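Local atomic coordinates of beta-lactamase domain protein (Burkholderia ambifaria, PDB entry 5I0P), a protein that binds two zinc ions in a metallo-beta-lactamase fold and probably works as a metal-dependent hydrolase. Residues 104-109 and 275-280; 39-44 and 48-53; 52-57 and 227-232. All coordinates share one frame; numbering follows the deposited sequence.

Contact 1 (104-109 and 275-280). With ZN (zinc ion), chain F; ZN (zinc ion), chain E.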
loop_
_atom_site.group_PDB
_atom_site.type_symbol
_atom_site.label_atom_id
_atom_site.label_comp_id
_atom_site.label_asym_id
_atom_site.label_seq_id
_atom_site.Cartn_x
_atom_site.Cartn_y
_atom_site.Cartn_z
ATOM N N HIS A 104 1.805 -4.807 4.096
ATOM C CA HIS A 104 3.150 -4.244 4.228
ATOM C C HIS A 104 3.358 -3.710 5.645
ATOM O O HIS A 104 2.418 -3.206 6.291
ATOM C CB HIS A 104 3.410 -3.161 3.183
ATOM C CG HIS A 104 3.533 -3.722 1.799
ATOM N ND1 HIS A 104 3.298 -2.984 0.662
ATOM C CD2 HIS A 104 3.811 -4.976 1.378
ATOM C CE1 HIS A 104 3.440 -3.755 -0.400
ATOM N NE2 HIS A 104 3.754 -4.967 0.006
ATOM N N PRO A 105 4.585 -3.831 6.152
ATOM C CA PRO A 105 4.824 -3.652 7.596
ATOM C C PRO A 105 4.405 -2.279 8.141
ATOM O O PRO A 105 3.983 -2.181 9.308
ATOM C CB PRO A 105 6.339 -3.851 7.717
ATOM C CG PRO A 105 6.728 -4.519 6.490
ATOM C CD PRO A 105 5.821 -4.095 5.412
ATOM N N ASP A 106 4.544 -1.211 7.344
ATOM C CA ASP A 106 4.163 0.098 7.842
ATOM C C ASP A 106 2.645 0.218 8.011
ATOM O O ASP A 106 2.193 1.061 8.800
ATOM C CB ASP A 106 4.759 1.225 6.956
ATOM C CG ASP A 106 4.585 0.993 5.437
ATOM O OD1 ASP A 106 4.298 1.988 4.714
ATOM O OD2 ASP A 106 4.731 -0.153 4.956
ATOM N N HIS A 107 1.850 -0.645 7.356
ATOM C CA HIS A 107 0.399 -0.607 7.548
ATOM C C HIS A 107 -0.096 -1.571 8.611
ATOM O O HIS A 107 -1.064 -1.251 9.314
ATOM C CB HIS A 107 -0.312 -0.880 6.229
ATOM C CG HIS A 107 0.058 0.091 5.159
ATOM N ND1 HIS A 107 -0.795 1.093 4.735
ATOM C CD2 HIS A 107 1.214 0.268 4.479
ATOM C CE1 HIS A 107 -0.200 1.808 3.797
ATOM N NE2 HIS A 107 1.017 1.326 3.621
ATOM N N PHE A 108 0.628 -2.678 8.817
ATOM C CA PHE A 108 0.150 -3.858 9.512
ATOM C C PHE A 108 0.918 -4.161 10.782
ATOM O O PHE A 108 0.403 -4.908 11.614
ATOM C CB PHE A 108 0.259 -5.072 8.579
ATOM C CG PHE A 108 -0.426 -6.309 9.057
ATOM C CD1 PHE A 108 -1.702 -6.269 9.590
ATOM C CD2 PHE A 108 0.196 -7.553 8.906
ATOM C CE1 PHE A 108 -2.352 -7.452 10.004
ATOM C CE2 PHE A 108 -0.450 -8.735 9.272
ATOM C CZ PHE A 108 -1.732 -8.674 9.837
ATOM N N GLY A 109 2.104 -3.574 10.965
ATOM C CA GLY A 109 2.981 -3.978 12.055
ATOM C C GLY A 109 2.336 -3.928 13.432
ATOM O O GLY A 109 2.495 -4.857 14.237
ATOM N N PRO A 275 -4.087 9.386 0.861
ATOM C CA PRO A 275 -3.060 8.386 0.578
ATOM C C PRO A 275 -2.224 8.121 1.815
ATOM O O PRO A 275 -2.104 8.959 2.711
ATOM C CB PRO A 275 -2.208 9.070 -0.487
ATOM C CG PRO A 275 -2.209 10.552 0.031
ATOM C CD PRO A 275 -3.596 10.759 0.648
ATOM N N SER A 276 -1.620 6.940 1.830
ATOM C CA SER A 276 -0.854 6.568 3.003
ATOM C C SER A 276 0.504 7.244 3.063
ATOM O O SER A 276 1.152 7.187 4.107
ATOM C CB SER A 276 -0.745 5.059 3.079
ATOM O OG SER A 276 -2.052 4.572 3.402
ATOM N N HIS A 277 0.946 7.876 1.978
ATOM C CA HIS A 277 2.195 8.625 1.962
ATOM C C HIS A 277 1.990 9.849 1.077
ATOM O O HIS A 277 1.472 9.721 -0.034
ATOM C CB HIS A 277 3.372 7.751 1.481
ATOM C CG HIS A 277 3.397 6.391 2.115
ATOM N ND1 HIS A 277 4.012 6.135 3.327
ATOM C CD2 HIS A 277 2.882 5.207 1.703
ATOM C CE1 HIS A 277 3.880 4.851 3.631
ATOM N NE2 HIS A 277 3.191 4.269 2.668
ATOM N N GLY A 278 2.405 11.023 1.558
ATOM C CA GLY A 278 2.049 12.279 0.920
ATOM C C GLY A 278 0.966 12.989 1.702
ATOM O O GLY A 278 0.793 12.761 2.893
ATOM N N LYS A 279 0.218 13.856 1.010
ATOM C CA LYS A 279 -0.815 14.665 1.654
ATOM C C LYS A 279 -2.162 14.413 0.994
ATOM O O LYS A 279 -2.208 14.030 -0.179
ATOM C CB LYS A 279 -0.485 16.187 1.631
ATOM C CG LYS A 279 0.871 16.470 2.250
ATOM C CD LYS A 279 1.288 17.917 2.426
ATOM C CE LYS A 279 1.584 18.651 1.183
ATOM N NZ LYS A 279 2.068 19.964 1.632
ATOM N N PRO A 280 -3.268 14.585 1.729
ATOM C CA PRO A 280 -4.594 14.536 1.089
ATOM C C PRO A 280 -4.622 15.474 -0.113
ATOM O O PRO A 280 -4.037 16.566 -0.095
ATOM C CB PRO A 280 -5.553 15.014 2.193
ATOM C CG PRO A 280 -4.866 14.701 3.489
ATOM C CD PRO A 280 -3.352 14.797 3.188
HETATM ZN ZN ZN F . 2.869 2.026 2.464
HETATM ZN ZN ZN E . 2.773 -0.976 0.615
#

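Contact 2 (39-44 and 48-53)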
loop_
_atom_site.group_PDB
_atom_site.type_symbol
_atom_site.label_atom_id
_atom_site.label_comp_id
_atom_site.label_asym_id
_atom_site.label_seq_id
_atom_site.Cartn_x
_atom_site.Cartn_y
_atom_site.Cartn_z
ATOM N N TRP A 39 -6.825 12.546 10.430
ATOM C CA TRP A 39 -5.556 12.209 9.788
ATOM C C TRP A 39 -4.464 12.204 10.853
ATOM O O TRP A 39 -4.299 13.183 11.585
ATOM C CB TRP A 39 -5.278 13.225 8.674
ATOM C CG TRP A 39 -3.905 13.206 8.019
ATOM C CD1 TRP A 39 -3.004 12.181 7.995
ATOM C CD2 TRP A 39 -3.295 14.287 7.297
ATOM N NE1 TRP A 39 -1.880 12.550 7.311
ATOM C CE2 TRP A 39 -2.023 13.837 6.871
ATOM C CE3 TRP A 39 -3.699 15.597 6.981
ATOM C CZ2 TRP A 39 -1.142 14.648 6.126
ATOM C CZ3 TRP A 39 -2.845 16.396 6.251
ATOM C CH2 TRP A 39 -1.568 15.920 5.838
ATOM N N LEU A 40 -3.763 11.093 10.975
ATOM C CA LEU A 40 -2.570 10.993 11.794
ATOM C C LEU A 40 -1.385 10.763 10.873
ATOM O O LEU A 40 -1.518 10.131 9.811
ATOM C CB LEU A 40 -2.607 9.821 12.758
ATOM C CG LEU A 40 -3.708 9.155 13.567
ATOM C CD1 LEU A 40 -5.028 8.876 12.846
ATOM C CD2 LEU A 40 -3.050 7.853 13.941
ATOM N N ARG A 41 -0.207 11.213 11.296
ATOM C CA ARG A 41 0.999 10.942 10.517
ATOM C C ARG A 41 2.068 10.361 11.421
ATOM O O ARG A 41 2.388 10.941 12.458
ATOM C CB ARG A 41 1.530 12.195 9.805
ATOM C CG ARG A 41 2.872 11.962 9.135
ATOM C CD ARG A 41 3.378 13.211 8.389
ATOM N NE ARG A 41 2.665 13.227 7.138
ATOM C CZ ARG A 41 3.194 13.298 5.929
ATOM N NH1 ARG A 41 4.499 13.410 5.737
ATOM N NH2 ARG A 41 2.369 13.257 4.901
ATOM N N MET A 42 2.600 9.207 11.044
ATOM C CA MET A 42 3.595 8.535 11.855
ATOM C C MET A 42 4.978 8.565 11.191
ATOM O O MET A 42 5.096 8.422 9.968
ATOM C CB MET A 42 3.189 7.079 12.112
ATOM C CG MET A 42 1.944 6.924 13.056
ATOM S SD MET A 42 2.297 7.546 14.746
ATOM C CE MET A 42 0.816 6.819 15.516
ATOM N N PRO A 43 6.039 8.759 11.965
ATOM C CA PRO A 43 7.388 8.696 11.389
ATOM C C PRO A 43 7.781 7.272 11.042
ATOM O O PRO A 43 7.419 6.321 11.737
ATOM C CB PRO A 43 8.271 9.229 12.515
ATOM C CG PRO A 43 7.524 8.801 13.765
ATOM C CD PRO A 43 6.066 9.014 13.416
ATOM N N LEU A 44 8.520 7.128 9.950
ATOM C CA LEU A 44 9.134 5.858 9.608
ATOM C C LEU A 44 10.631 6.089 9.467
ATOM O O LEU A 44 11.038 7.186 9.094
ATOM C CB LEU A 44 8.546 5.272 8.318
ATOM C CG LEU A 44 7.087 4.817 8.464
ATOM C CD1 LEU A 44 6.521 4.437 7.151
ATOM C CD2 LEU A 44 6.905 3.653 9.475
ATOM N N LEU A 48 11.299 6.262 2.807
ATOM C CA LEU A 48 9.901 6.601 3.006
ATOM C C LEU A 48 9.748 6.946 4.482
ATOM O O LEU A 48 9.821 6.058 5.335
ATOM C CB LEU A 48 9.050 5.406 2.599
ATOM C CG LEU A 48 7.552 5.530 2.572
ATOM C CD1 LEU A 48 7.125 6.248 1.347
ATOM C CD2 LEU A 48 6.912 4.128 2.659
ATOM N N ASP A 49 9.597 8.232 4.804
ATOM C CA ASP A 49 9.791 8.682 6.182
ATOM C C ASP A 49 8.501 8.790 6.985
ATOM O O ASP A 49 8.537 9.273 8.121
ATOM C CB ASP A 49 10.516 10.033 6.229
ATOM C CG ASP A 49 9.728 11.168 5.576
ATOM O OD1 ASP A 49 8.478 11.058 5.411
ATOM O OD2 ASP A 49 10.369 12.227 5.313
ATOM N N HIS A 50 7.361 8.399 6.424
ATOM C CA HIS A 50 6.120 8.588 7.144
ATOM C C HIS A 50 5.067 7.636 6.602
ATOM O O HIS A 50 5.132 7.202 5.461
ATOM C CB HIS A 50 5.639 10.034 7.014
ATOM C CG HIS A 50 5.057 10.336 5.678
ATOM N ND1 HIS A 50 5.833 10.727 4.605
ATOM C CD2 HIS A 50 3.784 10.246 5.216
ATOM C CE1 HIS A 50 5.053 10.905 3.548
ATOM N NE2 HIS A 50 3.810 10.604 3.887
ATOM N N ILE A 51 4.048 7.388 7.405
ATOM C CA ILE A 51 2.816 6.783 6.910
ATOM C C ILE A 51 1.642 7.552 7.505
ATOM O O ILE A 51 1.670 7.938 8.679
ATOM C CB ILE A 51 2.728 5.270 7.229
ATOM C CG1 ILE A 51 1.412 4.683 6.694
ATOM C CG2 ILE A 51 2.939 4.976 8.722
ATOM C CD1 ILE A 51 1.334 3.174 6.742
ATOM N N ASN A 52 0.615 7.780 6.686
ATOM C CA ASN A 52 -0.614 8.424 7.132
ATOM C C ASN A 52 -1.589 7.365 7.597
ATOM O O ASN A 52 -1.826 6.390 6.877
ATOM C CB ASN A 52 -1.259 9.249 6.020
ATOM C CG ASN A 52 -0.330 10.282 5.463
ATOM O OD1 ASN A 52 0.330 10.978 6.223
ATOM N ND2 ASN A 52 -0.292 10.418 4.131
ATOM N N LEU A 53 -2.132 7.545 8.803
ATOM C CA LEU A 53 -3.147 6.642 9.342
ATOM C C LEU A 53 -4.457 7.396 9.520
ATOM O O LEU A 53 -4.485 8.625 9.594
ATOM C CB LEU A 53 -2.708 5.996 10.678
ATOM C CG LEU A 53 -1.296 5.388 10.762
ATOM C CD1 LEU A 53 -1.051 4.835 12.145
ATOM C CD2 LEU A 53 -0.996 4.308 9.666
HETATM O O HOH W 1 6.965 13.879 6.770
#

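Contact 3 (52-57 and 227-232). With ZN (zinc ion), chain E; ZN (zinc ion), chain F.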
loop_
_atom_site.group_PDB
_atom_site.type_symbol
_atom_site.label_atom_id
_atom_site.label_comp_id
_atom_site.label_asym_id
_atom_site.label_seq_id
_atom_site.Cartn_x
_atom_site.Cartn_y
_atom_site.Cartn_z
ATOM N N ASN A 52 0.615 7.780 6.686
ATOM C CA ASN A 52 -0.614 8.424 7.132
ATOM C C ASN A 52 -1.589 7.365 7.597
ATOM O O ASN A 52 -1.826 6.390 6.877
ATOM C CB ASN A 52 -1.259 9.249 6.020
ATOM C CG ASN A 52 -0.330 10.282 5.463
ATOM O OD1 ASN A 52 0.330 10.978 6.223
ATOM N ND2 ASN A 52 -0.292 10.418 4.131
ATOM N N LEU A 53 -2.132 7.545 8.803
ATOM C CA LEU A 53 -3.147 6.642 9.342
ATOM C C LEU A 53 -4.457 7.396 9.520
ATOM O O LEU A 53 -4.485 8.625 9.594
ATOM C CB LEU A 53 -2.708 5.996 10.678
ATOM C CG LEU A 53 -1.296 5.388 10.762
ATOM C CD1 LEU A 53 -1.051 4.835 12.145
ATOM C CD2 LEU A 53 -0.996 4.308 9.666
ATOM N N TRP A 54 -5.555 6.658 9.573
ATOM C CA TRP A 54 -6.869 7.276 9.603
ATOM C C TRP A 54 -7.631 6.812 10.839
ATOM O O TRP A 54 -7.703 5.604 11.124
ATOM C CB TRP A 54 -7.628 6.975 8.294
ATOM C CG TRP A 54 -6.719 7.134 7.126
ATOM C CD1 TRP A 54 -6.135 6.122 6.405
ATOM C CD2 TRP A 54 -6.174 8.365 6.605
ATOM N NE1 TRP A 54 -5.314 6.644 5.441
ATOM C CE2 TRP A 54 -5.298 8.012 5.543
ATOM C CE3 TRP A 54 -6.357 9.724 6.915
ATOM C CZ2 TRP A 54 -4.610 8.970 4.782
ATOM C CZ3 TRP A 54 -5.684 10.681 6.160
ATOM C CH2 TRP A 54 -4.811 10.298 5.104
ATOM N N LEU A 55 -8.153 7.790 11.589
ATOM C CA LEU A 55 -9.082 7.574 12.692
ATOM C C LEU A 55 -10.468 7.987 12.208
ATOM O O LEU A 55 -10.673 9.158 11.851
ATOM C CB LEU A 55 -8.709 8.402 13.911
ATOM C CG LEU A 55 -7.781 7.906 15.003
ATOM C CD1 LEU A 55 -7.573 9.045 16.025
ATOM C CD2 LEU A 55 -8.312 6.669 15.673
ATOM N N LEU A 56 -11.404 7.034 12.165
ATOM C CA LEU A 56 -12.753 7.296 11.690
ATOM C C LEU A 56 -13.739 7.221 12.847
ATOM O O LEU A 56 -13.846 6.187 13.507
ATOM C CB LEU A 56 -13.129 6.312 10.602
ATOM C CG LEU A 56 -12.163 6.155 9.434
ATOM C CD1 LEU A 56 -12.791 5.212 8.418
ATOM C CD2 LEU A 56 -11.875 7.486 8.812
ATOM N N ARG A 57 -14.445 8.320 13.099
ATOM C CA ARG A 57 -15.504 8.321 14.094
ATOM C C ARG A 57 -16.585 7.305 13.728
ATOM O O ARG A 57 -17.074 7.269 12.594
ATOM C CB ARG A 57 -16.092 9.718 14.200
ATOM C CG ARG A 57 -17.083 9.835 15.303
ATOM C CD ARG A 57 -16.441 9.497 16.614
ATOM N NE ARG A 57 -17.299 9.922 17.715
ATOM C CZ ARG A 57 -18.383 9.267 18.118
ATOM N NH1 ARG A 57 -18.729 8.138 17.506
ATOM N NH2 ARG A 57 -19.119 9.728 19.131
ATOM N N VAL A 227 -14.867 10.591 -0.987
ATOM C CA VAL A 227 -13.616 10.420 -0.258
ATOM C C VAL A 227 -13.031 9.069 -0.607
ATOM O O VAL A 227 -13.772 8.088 -0.733
ATOM C CB VAL A 227 -13.807 10.510 1.262
ATOM C CG1 VAL A 227 -12.435 10.408 1.946
ATOM C CG2 VAL A 227 -14.623 11.774 1.645
ATOM N N LEU A 228 -11.706 9.011 -0.770
ATOM C CA LEU A 228 -11.029 7.765 -1.122
ATOM C C LEU A 228 -9.840 7.560 -0.199
ATOM O O LEU A 228 -8.875 8.332 -0.261
ATOM C CB LEU A 228 -10.588 7.795 -2.583
ATOM C CG LEU A 228 -9.812 6.558 -3.022
ATOM C CD1 LEU A 228 -10.731 5.355 -3.138
ATOM C CD2 LEU A 228 -9.044 6.803 -4.307
ATOM N N ILE A 229 -9.892 6.529 0.651
ATOM C CA ILE A 229 -8.689 6.065 1.351
ATOM C C ILE A 229 -7.933 5.151 0.390
ATOM O O ILE A 229 -8.381 4.047 0.078
ATOM C CB ILE A 229 -9.013 5.359 2.673
ATOM C CG1 ILE A 229 -9.592 6.393 3.654
ATOM C CG2 ILE A 229 -7.778 4.681 3.248
ATOM C CD1 ILE A 229 -10.249 5.838 4.899
ATOM N N SER A 230 -6.802 5.629 -0.121
ATOM C CA SER A 230 -6.227 4.987 -1.288
ATOM C C SER A 230 -5.133 3.992 -0.948
ATOM O O SER A 230 -4.689 3.268 -1.847
ATOM C CB SER A 230 -5.682 6.031 -2.272
ATOM O OG SER A 230 -4.568 6.714 -1.763
ATOM N N GLY A 231 -4.737 3.889 0.320
ATOM C CA GLY A 231 -3.662 2.966 0.666
ATOM C C GLY A 231 -2.402 3.363 -0.081
ATOM O O GLY A 231 -2.053 4.546 -0.178
ATOM N N ASP A 232 -1.722 2.379 -0.646
ATOM C CA ASP A 232 -0.555 2.655 -1.460
ATOM C C ASP A 232 -0.868 2.618 -2.951
ATOM O O ASP A 232 0.059 2.724 -3.752
ATOM C CB ASP A 232 0.570 1.654 -1.188
ATOM C CG ASP A 232 1.266 1.851 0.142
ATOM O OD1 ASP A 232 1.046 2.810 0.900
ATOM O OD2 ASP A 232 2.092 0.991 0.436
HETATM ZN ZN ZN E . 2.773 -0.976 0.615
HETATM ZN ZN ZN F . 2.869 2.026 2.464
HETATM O O HOH W 2 -4.544 5.649 2.596
#

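Contact 1 (104-109 and 275-280)
His-277 and the pair Asp-106 and His-107 converge on one zinc ion, the zinc of chain F, and illustrate how two distant parts of a chain can be joined through a metal rather than through direct polar bonds. The helical turn 105-108 brings the aspartate and one histidine, the loop after strand 272-275 the other. Along His-277, CB sets CG opposite the carbonyl carbon (chi1 -45°), which swings the imidazole back toward 104-109. ND1 of His-277 is hydrogen-bonded to the backbone O of His-50. His-277 CE1 meets Asp-106 OD1 at 3.1 Å, the oxygen lying in the ring plane at the edge. At the tip His-277 NE2 binds the zinc at 2.3 Å, with CD2 flanking the metal.

The His-107 side chain comes in against the direction of His-277, and its NE2 also binds this zinc at 2.3 Å. The two imidazoles meet rim to rim with planes 80° apart, neither over the other's face. Next to the metal-binding nitrogen, His-107 CE1 rests 3.4 Å from Ser-276 OG, near the ring plane, while ND1 is held by Asp-70. Asp-106 OD1 is a longer ligand, 2.7 Å from the zinc, and Asp-232 completes the site.

His-104, at the N-cap of the same turn, gives ND1 to the zinc of chain E at 2.1 Å, sharing it with His-102, His-213 and Asp-232. Residues 102-107 carry the HxHxDH motif of the superfamily. With second-shell acceptors fixing both rings, His-107 and His-277 present NE2 to the zinc of chain F, an arrangement consistent with hydrolytic chemistry at a dinuclear zinc centre.

Contact 2 (39-44 and 48-53)
The guanidinium of Arg-41 lies flat on the imidazole of His-50, the planes only 14° apart, with NH1 centred over one ring face and 3.1 Å from His-50 CG. Together with Asn-52, these two residues share one face of a beta hairpin, strands 37-43 and 50-60, within a sheet of the metallo-beta-lactamase fold. A bend at chi3 (-80°) folds the otherwise extended arginine chain over the ring. At the imidazole edge Asp-49 OD1 accepts from ND1 in the ring plane, while NE2 is hydrogen-bonded to the backbone N of Gly-278, so the ring is pinned on two sides. The Trp-39 indole uses its edge instead: NE1 donates to Asn-52 OD1 at 2.9 Å, the amide stands nearly upright to the ring, and Trp-39 NE1 sits above the plane of the Asn-52 carbonyl. Arg-41 NH2 adds a weak bond to the same oxygen, whereas ND2 of Asn-52 turns to the backbone of Pro-275 and Gly-278.

Leu-40 with Leu-53 and Met-42 with Ile-51 are antiparallel hydrogen-bonded pairs; beyond them Leu-44 N bonds to Asp-49 O. On the face of Leu-40, Met-42, Ile-51 and Leu-53 the contacts are apolar: Met-42 CG meets Leu-53 CD1 at 3.8 Å, and Trp-82 of helix 76-88 covers Leu-40 and Leu-53. A water in the guanidinium plane takes a hydrogen bond from Arg-41 NH1 at 2.7 Å and gives a weak one to Asp-49 OD1.

Contact 3 (52-57 and 227-232)
Trp-54 turns one face of its indole to Ile-229, whose CG1 lies over the ring while CG2 touches the pyrrole side, 3.8 Å from both Trp-54 CD1 and Trp-54 NE1. The isoleucine runs alongside the tryptophan side chain, antiparallel to it. Because CG2 of Ile-229 stands anti to the backbone N and CG1 anti to the carbonyl carbon (chi1 -67°), both branches are used: the methyl reaches the indole nitrogen's end, and the longer arm continues to Ile-229 CD1, which meets Leu-56 CD1 at 4.4 Å. Trp-54 and Leu-56, two residues apart on one strand, therefore offer the isoleucine a shared apolar surface. Trp-54 also touches Trp-39, Val-69 and Leu-274.

Strand 50-60 belongs to the seven-stranded sheet and strand 227-231 to the six-stranded one. Facing each other through side chains, with their nearest CA atoms, those of Trp-54 and Ile-229, 8.5 Å apart, the two form part of the central beta sandwich of the metallo-beta-lactamase fold.

The polar end of the indole is not lost in this apolar setting. A water accepts from Trp-54 NE1 at 3.1 Å and from Gly-231 N at 2.9 Å, so that a single molecule ties the ring to the backbone of Gly-231. Gly-231 there adopts a positive phi of 61°, and the chain passes directly into Asp-232. The carboxylate of Asp-232 bridges the metals: OD2 binds the zinc of chain E at 2.1 Å and also the zinc of chain F, to which OD1 is a further ligand.

Overall arrangement
The three contacts lie close together around and beneath the zinc site, with centres about 6 Å apart for contacts 1 and 2, 9 Å for contacts 1 and 3, and 12 Å for contacts 2 and 3. Along the chain the hairpin of contact 2 closes first; contacts 3 and 1 then alternate, in the order 52-57, 104-109, 227-232, 275-280. Contacts 2 and 3 share Asn-52 and Leu-53 on strand 50-60, and the loop of contact 1 is tied to that strand by backbone bonding of Ser-276 to Asn-52. Contacts 1 and 3 both supply zinc ligands, so the metal site unites segments widely separated in sequence.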